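Local coordinates for glycosyl transferase (Staphylococcus aureus, PDB 5TZJ), which belongs to the family 2 glycosyl transferases and holds uridine-diphosphate-N-acetylglucosamine in a pocket, at residues A[148-162]-A[178-190]. Sequence-based numbering, arbitrary orientation.
Sequences IYTLSPTKIYRTALL and DQLFTMKAYLNAN. With UD1 (uridine-diphosphate-N-acetylglucosamine), chain C.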
ATOM      1  N   ILE A 148       3.020   1.907   8.535  1.00 34.72           N
ATOM      2  CA  ILE A 148       3.501   0.974   7.536  1.00 30.18           C
ATOM      3  C   ILE A 148       2.457  -0.092   7.199  1.00 27.88           C
ATOM      4  O   ILE A 148       2.560  -0.746   6.152  1.00 27.49           O
ATOM      5  CB  ILE A 148       4.826   0.370   8.026  1.00 31.54           C
ATOM      6  CG1 ILE A 148       5.592  -0.231   6.858  1.00 37.80           C
ATOM      7  CG2 ILE A 148       4.573  -0.728   9.059  1.00 39.58           C
ATOM      8  CD1 ILE A 148       7.062  -0.555   7.187  1.00 40.89           C
ATOM      9  N   TYR A 149       1.461  -0.305   8.056  1.00 26.02           N
ATOM     10  CA  TYR A 149       0.365  -1.214   7.767  1.00 28.72           C
ATOM     11  C   TYR A 149      -0.676  -0.631   6.813  1.00 32.88           C
ATOM     12  O   TYR A 149      -1.628  -1.351   6.485  1.00 34.08           O
ATOM     13  CB  TYR A 149      -0.282  -1.677   9.069  1.00 35.27           C
ATOM     14  CG  TYR A 149       0.673  -2.640   9.759  1.00 36.55           C
ATOM     15  CD1 TYR A 149       1.724  -2.166  10.534  1.00 40.21           C
ATOM     16  CD2 TYR A 149       0.579  -4.014   9.562  1.00 37.49           C
ATOM     17  CE1 TYR A 149       2.640  -3.049  11.145  1.00 40.32           C
ATOM     18  CE2 TYR A 149       1.507  -4.921  10.179  1.00 34.71           C
ATOM     19  CZ  TYR A 149       2.538  -4.416  10.938  1.00 39.01           C
ATOM     20  OH  TYR A 149       3.468  -5.272  11.513  1.00 44.27           O
ATOM     21  N   THR A 150      -0.492   0.610   6.315  1.00 30.64           N
ATOM     22  CA  THR A 150      -1.368   1.163   5.279  1.00 28.68           C
ATOM     23  C   THR A 150      -0.527   1.854   4.198  1.00 27.24           C
ATOM     24  O   THR A 150       0.035   2.928   4.421  1.00 25.88           O
ATOM     25  CB  THR A 150      -2.456   2.095   5.860  1.00 33.23           C
ATOM     26  OG1 THR A 150      -3.254   2.603   4.772  1.00 36.89           O
ATOM     27  CG2 THR A 150      -1.888   3.266   6.645  1.00 26.32           C
ATOM     28  N   LEU A 151      -0.428   1.205   3.027  1.00 25.18           N
ATOM     29  CA  LEU A 151       0.378   1.682   1.910  1.00 23.68           C
ATOM     30  C   LEU A 151      -0.470   2.075   0.702  1.00 26.21           C
ATOM     31  O   LEU A 151       0.083   2.406  -0.349  1.00 26.18           O
ATOM     32  CB  LEU A 151       1.431   0.609   1.514  1.00 20.85           C
ATOM     33  CG  LEU A 151       2.303   0.223   2.711  1.00 27.73           C
ATOM     34  CD1 LEU A 151       3.290  -0.903   2.328  1.00 27.25           C
ATOM     35  CD2 LEU A 151       3.012   1.478   3.193  1.00 27.07           C
ATOM     36  N   SER A 152      -1.794   2.068   0.835  1.00 26.16           N
ATOM     37  CA  SER A 152      -2.644   2.473  -0.257  1.00 25.70           C
ATOM     38  C   SER A 152      -2.398   3.952  -0.561  1.00 27.85           C
ATOM     39  O   SER A 152      -1.869   4.695   0.279  1.00 30.14           O
ATOM     40  CB  SER A 152      -4.099   2.226   0.114  1.00 32.23           C
ATOM     41  OG  SER A 152      -4.500   3.095   1.172  1.00 35.55           O
ATOM     42  N   PRO A 153      -2.744   4.413  -1.755  1.00 22.02           N
ATOM     43  CA  PRO A 153      -2.454   5.811  -2.090  1.00 23.39           C
ATOM     44  C   PRO A 153      -3.555   6.785  -1.677  1.00 25.81           C
ATOM     45  O   PRO A 153      -3.491   7.975  -2.042  1.00 28.95           O
ATOM     46  CB  PRO A 153      -2.300   5.746  -3.620  1.00 23.89           C
ATOM     47  CG  PRO A 153      -3.263   4.671  -4.045  1.00 25.67           C
ATOM     48  CD  PRO A 153      -3.217   3.637  -2.919  1.00 24.37           C
ATOM     49  N   THR A 154      -4.553   6.313  -0.922  1.00 26.66           N
ATOM     50  CA  THR A 154      -5.763   7.093  -0.583  1.00 29.11           C
ATOM     51  C   THR A 154      -5.491   8.009   0.614  1.00 27.85           C
ATOM     52  O   THR A 154      -6.132   7.926   1.666  1.00 27.13           O
ATOM     53  CB  THR A 154      -6.901   6.132  -0.274  1.00 35.25           C
ATOM     54  OG1 THR A 154      -6.485   5.276   0.818  1.00 35.37           O
ATOM     55  CG2 THR A 154      -7.182   5.274  -1.495  1.00 35.02           C
ATOM     56  N   LYS A 155      -4.476   8.851   0.425  1.00 30.16           N
ATOM     57  CA  LYS A 155      -3.921   9.768   1.405  1.00 28.93           C
ATOM     58  C   LYS A 155      -3.639  11.082   0.687  1.00 32.43           C
ATOM     59  O   LYS A 155      -3.735  11.183  -0.544  1.00 30.54           O
ATOM     60  CB  LYS A 155      -2.629   9.214   2.028  1.00 25.01           C
ATOM     61  CG  LYS A 155      -2.771   7.760   2.583  1.00 25.84           C
ATOM     62  CD  LYS A 155      -1.397   7.125   2.854  1.00 30.49           C
ATOM     63  CE  LYS A 155      -1.525   5.824   3.707  1.00 33.54           C
ATOM     64  NZ  LYS A 155      -2.338   4.812   3.006  1.00 32.72           N
ATOM     65  N   ILE A 156      -3.263  12.087   1.467  1.00 31.15           N
ATOM     66  CA  ILE A 156      -2.888  13.385   0.943  1.00 30.91           C
ATOM     67  C   ILE A 156      -1.373  13.502   0.974  1.00 32.32           C
ATOM     68  O   ILE A 156      -0.730  13.269   2.028  1.00 29.19           O
ATOM     69  CB  ILE A 156      -3.570  14.505   1.749  1.00 35.33           C
ATOM     70  CG1 ILE A 156      -5.088  14.375   1.572  1.00 35.04           C
ATOM     71  CG2 ILE A 156      -3.082  15.912   1.313  1.00 34.70           C
ATOM     72  CD1 ILE A 156      -5.878  15.454   2.322  1.00 37.39           C
ATOM     73  N   TYR A 157      -0.795  13.894  -0.176  1.00 29.30           N
ATOM     74  CA  TYR A 157       0.652  14.015  -0.323  1.00 27.82           C
ATOM     75  C   TYR A 157       1.004  15.401  -0.834  1.00 33.35           C
ATOM     76  O   TYR A 157       0.343  15.913  -1.741  1.00 31.48           O
ATOM     77  CB  TYR A 157       1.216  13.025  -1.287  1.00 25.71           C
ATOM     78  CG  TYR A 157       0.831  11.578  -1.065  1.00 29.28           C
ATOM     79  CD1 TYR A 157       1.782  10.679  -0.580  1.00 26.21           C
ATOM     80  CD2 TYR A 157      -0.454  11.095  -1.357  1.00 25.91           C
ATOM     81  CE1 TYR A 157       1.475   9.351  -0.392  1.00 28.41           C
ATOM     82  CE2 TYR A 157      -0.774   9.739  -1.167  1.00 25.49           C
ATOM     83  CZ  TYR A 157       0.207   8.877  -0.702  1.00 27.70           C
ATOM     84  OH  TYR A 157      -0.039   7.533  -0.505  1.00 26.16           O
ATOM     85  N   ARG A 158       2.073  15.994  -0.283  1.00 35.31           N
ATOM     86  CA  ARG A 158       2.523  17.274  -0.813  1.00 36.45           C
ATOM     87  C   ARG A 158       3.045  17.051  -2.224  1.00 38.10           C
ATOM     88  O   ARG A 158       3.864  16.153  -2.445  1.00 36.02           O
ATOM     89  CB  ARG A 158       3.612  17.887   0.059  1.00 37.07           C
ATOM     90  CG  ARG A 158       4.044  19.306  -0.403  1.00 41.29           C
ATOM     91  CD  ARG A 158       5.193  19.791   0.478  1.00 42.82           C
ATOM     92  NE  ARG A 158       4.764  19.930   1.868  1.00 47.45           N
ATOM     93  CZ  ARG A 158       4.176  21.031   2.361  1.00 49.40           C
ATOM     94  NH1 ARG A 158       3.943  22.074   1.567  1.00 45.68           N
ATOM     95  NH2 ARG A 158       3.810  21.084   3.643  1.00 50.46           N
ATOM     96  N   THR A 159       2.566  17.862  -3.178  1.00 36.82           N
ATOM     97  CA  THR A 159       2.897  17.605  -4.579  1.00 37.11           C
ATOM     98  C   THR A 159       4.407  17.704  -4.824  1.00 36.15           C
ATOM     99  O   THR A 159       4.988  16.860  -5.522  1.00 33.87           O
ATOM    100  CB  THR A 159       2.104  18.566  -5.481  1.00 40.33           C
ATOM    101  OG1 THR A 159       0.703  18.438  -5.181  1.00 38.68           O
ATOM    102  CG2 THR A 159       2.348  18.265  -6.980  1.00 33.46           C
ATOM    103  N   ALA A 160       5.068  18.700  -4.226  1.00 39.48           N
ATOM    104  CA  ALA A 160       6.521  18.815  -4.373  1.00 39.11           C
ATOM    105  C   ALA A 160       7.269  17.646  -3.736  1.00 38.21           C
ATOM    106  O   ALA A 160       8.390  17.324  -4.164  1.00 35.65           O
ATOM    107  CB  ALA A 160       7.014  20.131  -3.771  1.00 40.50           C
ATOM    108  N   LEU A 161       6.705  17.012  -2.699  1.00 34.54           N
ATOM    109  CA  LEU A 161       7.399  15.849  -2.144  1.00 35.41           C
ATOM    110  C   LEU A 161       7.501  14.757  -3.184  1.00 35.44           C
ATOM    111  O   LEU A 161       8.556  14.132  -3.347  1.00 38.96           O
ATOM    112  CB  LEU A 161       6.693  15.315  -0.898  1.00 35.42           C
ATOM    113  CG  LEU A 161       7.207  13.941  -0.451  1.00 36.05           C
ATOM    114  CD1 LEU A 161       8.481  14.071   0.408  1.00 42.77           C
ATOM    115  CD2 LEU A 161       6.116  13.242   0.293  1.00 31.19           C
ATOM    116  N   LEU A 162       6.414  14.531  -3.910  1.00 34.63           N
ATOM    117  CA  LEU A 162       6.396  13.515  -4.952  1.00 33.38           C
ATOM    118  C   LEU A 162       7.285  13.916  -6.118  1.00 30.56           C
ATOM    119  O   LEU A 162       8.121  13.130  -6.582  1.00 30.20           O
ATOM    120  CB  LEU A 162       4.944  13.281  -5.408  1.00 32.68           C
ATOM    121  CG  LEU A 162       3.979  12.795  -4.289  1.00 27.31           C
ATOM    122  CD1 LEU A 162       2.541  12.553  -4.839  1.00 24.50           C
ATOM    123  CD2 LEU A 162       4.521  11.498  -3.571  1.00 24.26           C
ATOM    124  N   ASP A 178       0.992   0.437  -5.310  1.00 25.05           N
ATOM    125  CA  ASP A 178       0.929   1.537  -4.350  1.00 22.97           C
ATOM    126  C   ASP A 178       1.970   1.364  -3.257  1.00 25.10           C
ATOM    127  O   ASP A 178       2.427   2.344  -2.671  1.00 25.99           O
ATOM    128  CB  ASP A 178      -0.481   1.623  -3.756  1.00 27.62           C
ATOM    129  CG  ASP A 178      -1.045   0.239  -3.329  1.00 34.98           C
ATOM    130  OD1 ASP A 178      -0.438  -0.830  -3.618  1.00 35.86           O
ATOM    131  OD2 ASP A 178      -2.122   0.223  -2.709  1.00 40.14           O
ATOM    132  N   GLN A 179       2.378   0.127  -2.979  1.00 22.51           N
ATOM    133  CA  GLN A 179       3.205  -0.076  -1.794  1.00 22.87           C
ATOM    134  C   GLN A 179       4.528   0.658  -1.936  1.00 24.97           C
ATOM    135  O   GLN A 179       4.989   1.302  -0.984  1.00 26.21           O
ATOM    136  CB  GLN A 179       3.439  -1.562  -1.564  1.00 20.61           C
ATOM    137  CG  GLN A 179       2.116  -2.274  -1.165  1.00 25.81           C
ATOM    138  CD  GLN A 179       2.354  -3.679  -0.660  1.00 29.83           C
ATOM    139  OE1 GLN A 179       3.401  -3.979  -0.052  1.00 29.07           O
ATOM    140  NE2 GLN A 179       1.381  -4.545  -0.878  1.00 33.82           N
ATOM    141  N   LEU A 180       5.129   0.601  -3.133  1.00 22.18           N
ATOM    142  CA  LEU A 180       6.418   1.263  -3.351  1.00 21.62           C
ATOM    143  C   LEU A 180       6.230   2.781  -3.335  1.00 21.18           C
ATOM    144  O   LEU A 180       7.007   3.508  -2.707  1.00 26.47           O
ATOM    145  CB  LEU A 180       7.011   0.778  -4.688  1.00 24.49           C
ATOM    146  CG  LEU A 180       8.340   1.392  -5.204  1.00 23.28           C
ATOM    147  CD1 LEU A 180       9.430   1.189  -4.140  1.00 24.26           C
ATOM    148  CD2 LEU A 180       8.769   0.824  -6.588  1.00 21.32           C
ATOM    149  N   PHE A 181       5.176   3.261  -4.000  1.00 19.99           N
ATOM    150  CA  PHE A 181       4.878   4.688  -4.060  1.00 20.00           C
ATOM    151  C   PHE A 181       4.760   5.285  -2.664  1.00 22.13           C
ATOM    152  O   PHE A 181       5.399   6.292  -2.343  1.00 26.66           O
ATOM    153  CB  PHE A 181       3.579   4.885  -4.833  1.00 21.15           C
ATOM    154  CG  PHE A 181       3.103   6.352  -4.891  1.00 21.18           C
ATOM    155  CD1 PHE A 181       3.532   7.176  -5.943  1.00 23.93           C
ATOM    156  CD2 PHE A 181       2.238   6.858  -3.949  1.00 21.74           C
ATOM    157  CE1 PHE A 181       3.114   8.521  -6.032  1.00 26.53           C
ATOM    158  CE2 PHE A 181       1.806   8.242  -4.004  1.00 22.53           C
ATOM    159  CZ  PHE A 181       2.245   9.057  -5.061  1.00 25.84           C
ATOM    160  N   THR A 182       3.949   4.673  -1.815  1.00 21.39           N
ATOM    161  CA  THR A 182       3.725   5.257  -0.503  1.00 21.52           C
ATOM    162  C   THR A 182       4.931   5.045   0.411  1.00 21.36           C
ATOM    163  O   THR A 182       5.236   5.915   1.221  1.00 21.15           O
ATOM    164  CB  THR A 182       2.458   4.653   0.107  1.00 22.99           C
ATOM    165  OG1 THR A 182       1.319   5.091  -0.670  1.00 26.57           O
ATOM    166  CG2 THR A 182       2.307   5.078   1.611  1.00 21.47           C
ATOM    167  N   MET A 183       5.665   3.935   0.255  1.00 21.20           N
ATOM    168  CA  MET A 183       6.871   3.762   1.068  1.00 22.54           C
ATOM    169  C   MET A 183       7.906   4.819   0.721  1.00 26.05           C
ATOM    170  O   MET A 183       8.551   5.389   1.620  1.00 26.87           O
ATOM    171  CB  MET A 183       7.468   2.346   0.895  1.00 24.39           C
ATOM    172  CG  MET A 183       6.840   1.297   1.764  1.00 29.26           C
ATOM    173  SD  MET A 183       7.044   1.549   3.568  1.00 36.00           S
ATOM    174  CE  MET A 183       8.772   2.016   3.667  1.00 29.07           C
ATOM    175  N   LYS A 184       8.075   5.098  -0.578  1.00 23.88           N
ATOM    176  CA  LYS A 184       8.923   6.208  -1.014  1.00 24.09           C
ATOM    177  C   LYS A 184       8.452   7.529  -0.409  1.00 24.98           C
ATOM    178  O   LYS A 184       9.266   8.337   0.060  1.00 27.59           O
ATOM    179  CB  LYS A 184       8.922   6.319  -2.552  1.00 26.59           C
ATOM    180  CG  LYS A 184       9.833   5.330  -3.311  1.00 28.46           C
ATOM    181  CD  LYS A 184       9.647   5.459  -4.856  1.00 35.11           C
ATOM    182  CE  LYS A 184      10.561   4.500  -5.661  1.00 36.20           C
ATOM    183  NZ  LYS A 184      10.361   4.530  -7.160  1.00 33.44           N
ATOM    184  N   ALA A 185       7.145   7.785  -0.443  1.00 23.63           N
ATOM    185  CA  ALA A 185       6.659   9.057   0.102  1.00 25.49           C
ATOM    186  C   ALA A 185       6.907   9.109   1.606  1.00 27.41           C
ATOM    187  O   ALA A 185       7.302  10.149   2.142  1.00 31.29           O
ATOM    188  CB  ALA A 185       5.168   9.241  -0.191  1.00 22.56           C
ATOM    189  N   TYR A 186       6.700   7.983   2.300  1.00 23.38           N
ATOM    190  CA  TYR A 186       7.005   7.957   3.735  1.00 25.81           C
ATOM    191  C   TYR A 186       8.483   8.231   3.981  1.00 31.60           C
ATOM    192  O   TYR A 186       8.851   9.032   4.861  1.00 35.14           O
ATOM    193  CB  TYR A 186       6.634   6.605   4.336  1.00 28.88           C
ATOM    194  CG  TYR A 186       5.158   6.302   4.575  1.00 27.09           C
ATOM    195  CD1 TYR A 186       4.229   7.297   4.713  1.00 24.02           C
ATOM    196  CD2 TYR A 186       4.727   4.973   4.709  1.00 26.88           C
ATOM    197  CE1 TYR A 186       2.861   6.973   4.976  1.00 30.52           C
ATOM    198  CE2 TYR A 186       3.409   4.635   4.995  1.00 24.63           C
ATOM    199  CZ  TYR A 186       2.471   5.646   5.122  1.00 27.87           C
ATOM    200  OH  TYR A 186       1.164   5.287   5.370  1.00 23.61           O
ATOM    201  N   LEU A 187       9.355   7.545   3.236  1.00 27.45           N
ATOM    202  CA  LEU A 187      10.794   7.654   3.470  1.00 30.49           C
ATOM    203  C   LEU A 187      11.334   9.078   3.221  1.00 33.79           C
ATOM    204  O   LEU A 187      12.332   9.479   3.828  1.00 34.68           O
ATOM    205  CB  LEU A 187      11.525   6.629   2.601  1.00 26.19           C
ATOM    206  CG  LEU A 187      11.469   5.140   3.033  1.00 26.64           C
ATOM    207  CD1 LEU A 187      11.953   4.209   1.918  1.00 25.87           C
ATOM    208  CD2 LEU A 187      12.256   4.852   4.351  1.00 27.59           C
ATOM    209  N   ASN A 188      10.714   9.849   2.330  1.00 29.96           N
ATOM    210  CA  ASN A 188      11.211  11.171   1.976  1.00 30.60           C
ATOM    211  C   ASN A 188      10.553  12.316   2.735  1.00 36.66           C
ATOM    212  O   ASN A 188      11.044  13.447   2.657  1.00 38.93           O
ATOM    213  CB  ASN A 188      11.021  11.420   0.465  1.00 30.42           C
ATOM    214  CG  ASN A 188      12.039  10.674  -0.356  1.00 36.08           C
ATOM    215  OD1 ASN A 188      13.205  11.083  -0.444  1.00 39.87           O
ATOM    216  ND2 ASN A 188      11.626   9.557  -0.936  1.00 35.50           N
ATOM    217  N   ALA A 189       9.466  12.072   3.454  1.00 37.19           N
ATOM    218  CA  ALA A 189       8.704  13.179   3.998  1.00 39.65           C
ATOM    219  C   ALA A 189       9.383  13.682   5.261  1.00 42.61           C
ATOM    220  O   ALA A 189       9.973  12.912   6.012  1.00 42.13           O
ATOM    221  CB  ALA A 189       7.271  12.756   4.315  1.00 37.89           C
ATOM    222  N   ASN A 190       9.316  14.984   5.478  1.00 41.85           N
ATOM    223  CA  ASN A 190       9.810  15.511   6.738  1.00 45.91           C
ATOM    224  C   ASN A 190       8.806  15.313   7.856  1.00 44.13           C
ATOM    225  O   ASN A 190       9.199  15.173   9.015  1.00 42.00           O
ATOM    226  CB  ASN A 190      10.155  16.990   6.599  1.00 57.79           C
ATOM    227  CG  ASN A 190      11.332  17.211   5.685  1.00 65.53           C
ATOM    228  OD1 ASN A 190      12.289  16.420   5.688  1.00 66.32           O
ATOM    229  ND2 ASN A 190      11.270  18.275   4.877  1.00 68.82           N
TER
HETATM  230  C1' UD1 C 401      -7.154  -1.235  -3.925  1.00 53.83           C
HETATM  231  C2' UD1 C 401      -6.528   0.089  -3.504  1.00 53.20           C
HETATM  232  C3' UD1 C 401      -6.239   0.841  -4.759  1.00 49.49           C
HETATM  233  C4' UD1 C 401      -5.094   0.147  -5.410  1.00 45.50           C
HETATM  234  C5' UD1 C 401      -5.609  -1.192  -5.941  1.00 47.92           C
HETATM  235  C6' UD1 C 401      -4.499  -1.971  -6.583  1.00 46.01           C
HETATM  236  C7' UD1 C 401      -7.313   0.631  -1.182  1.00 51.57           C
HETATM  237  C8' UD1 C 401      -6.293  -0.360  -0.650  1.00 52.02           C
HETATM  238  N2' UD1 C 401      -7.443   0.841  -2.602  1.00 51.45           N
HETATM  239  O1' UD1 C 401      -8.360  -0.922  -4.517  1.00 51.77           O
HETATM  240  O3' UD1 C 401      -5.990   2.255  -4.515  1.00 47.84           O
HETATM  241  O4' UD1 C 401      -4.571   0.949  -6.452  1.00 46.38           O
HETATM  242  O5' UD1 C 401      -6.201  -1.989  -4.831  1.00 53.01           O
HETATM  243  O6' UD1 C 401      -3.344  -1.899  -5.782  1.00 43.70           O
HETATM  244  O7' UD1 C 401      -8.026   1.223  -0.453  1.00 53.41           O
HETATM  245  N1  UD1 C 401      -8.153   1.398 -12.662  1.00 32.82           N
HETATM  246  C2  UD1 C 401      -7.457   1.978 -13.845  1.00 30.65           C
HETATM  247  N3  UD1 C 401      -6.978   1.096 -14.955  1.00 27.32           N
HETATM  248  C4  UD1 C 401      -7.195  -0.343 -14.849  1.00 31.60           C
HETATM  249  C5  UD1 C 401      -7.872  -0.926 -13.644  1.00 33.91           C
HETATM  250  C6  UD1 C 401      -8.343  -0.039 -12.554  1.00 35.71           C
HETATM  251  O2  UD1 C 401      -7.293   3.137 -13.906  1.00 30.50           O
HETATM  252  O4  UD1 C 401      -6.817  -1.044 -15.730  1.00 28.67           O
HETATM  253  C1B UD1 C 401      -8.545   2.277 -11.591  1.00 34.79           C
HETATM  254  C2B UD1 C 401     -10.043   2.018 -11.011  1.00 33.95           C
HETATM  255  O2' UD1 C 401     -11.023   2.699 -11.890  1.00 31.68           O
HETATM  256  C3B UD1 C 401      -9.992   2.483  -9.763  1.00 30.75           C
HETATM  257  C4B UD1 C 401      -8.536   2.285  -9.296  1.00 34.18           C
HETATM  258  O4B UD1 C 401      -7.714   2.047 -10.576  1.00 33.51           O
HETATM  259  O3B UD1 C 401     -10.230   3.971  -9.715  1.00 30.57           O
HETATM  260  C5B UD1 C 401      -8.328   1.160  -8.444  1.00 36.94           C
HETATM  261  O5B UD1 C 401      -8.731  -0.011  -9.101  1.00 36.07           O
HETATM  262  PA  UD1 C 401      -9.775  -0.990  -8.280  1.00 42.78           P
HETATM  263  O1A UD1 C 401     -10.349  -2.029  -9.207  1.00 41.20           O
HETATM  264  O2A UD1 C 401     -10.862  -0.153  -7.630  1.00 42.52           O
HETATM  265  O3A UD1 C 401      -8.815  -1.665  -7.094  1.00 48.33           O
HETATM  266  PB  UD1 C 401      -9.196  -1.947  -5.510  1.00 48.63           P
HETATM  267  O1B UD1 C 401     -10.665  -1.783  -5.192  1.00 48.78           O
HETATM  268  O2B UD1 C 401      -8.814  -3.415  -5.394  1.00 47.96           O
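Tyr157 OH and Leu151 O meet at Thr182 OG1, an example of one hydroxyl tying a strand and a loop to the same helix, 177-188. Thr182 OG1 accepts a hydrogen bond from Tyr157 OH (2.8 Å) and donates one to Leu151 O (3.0 Å), reaching that carbonyl from above its plane. One turn on, Tyr186 OH donates to Thr150 O at 2.8 Å, almost in line with the C=O bond. Lys155 NZ binds Thr150 OG1 and Ser152 O, knitting the loop together from within.

Packing is tight around two buried side chains. Leu151 sets CD2 against Tyr186 CE2 (3.7 Å) and CB against Gln179 CA (3.8 Å). Phe181, swung outward by chi1 of 176°, turns an edge to one face of Tyr157 in a T-shaped pair, planes at 70°, and meets Leu162 CD1 at CZ (3.5 Å). Toward the partly exposed Asn188 and Ala189, Leu161 CD1 touches Asn188 O at 3.5 Å.

At the other end, Ser152, Pro153 and Asp178 line the ligand pocket. Consistent with a GT-A fold, the helix packs on strand 156-158 of the mixed sheet, antiparallel between strands 86-89 and 115-122; helices 218-233 and 239-256 touch Gln179.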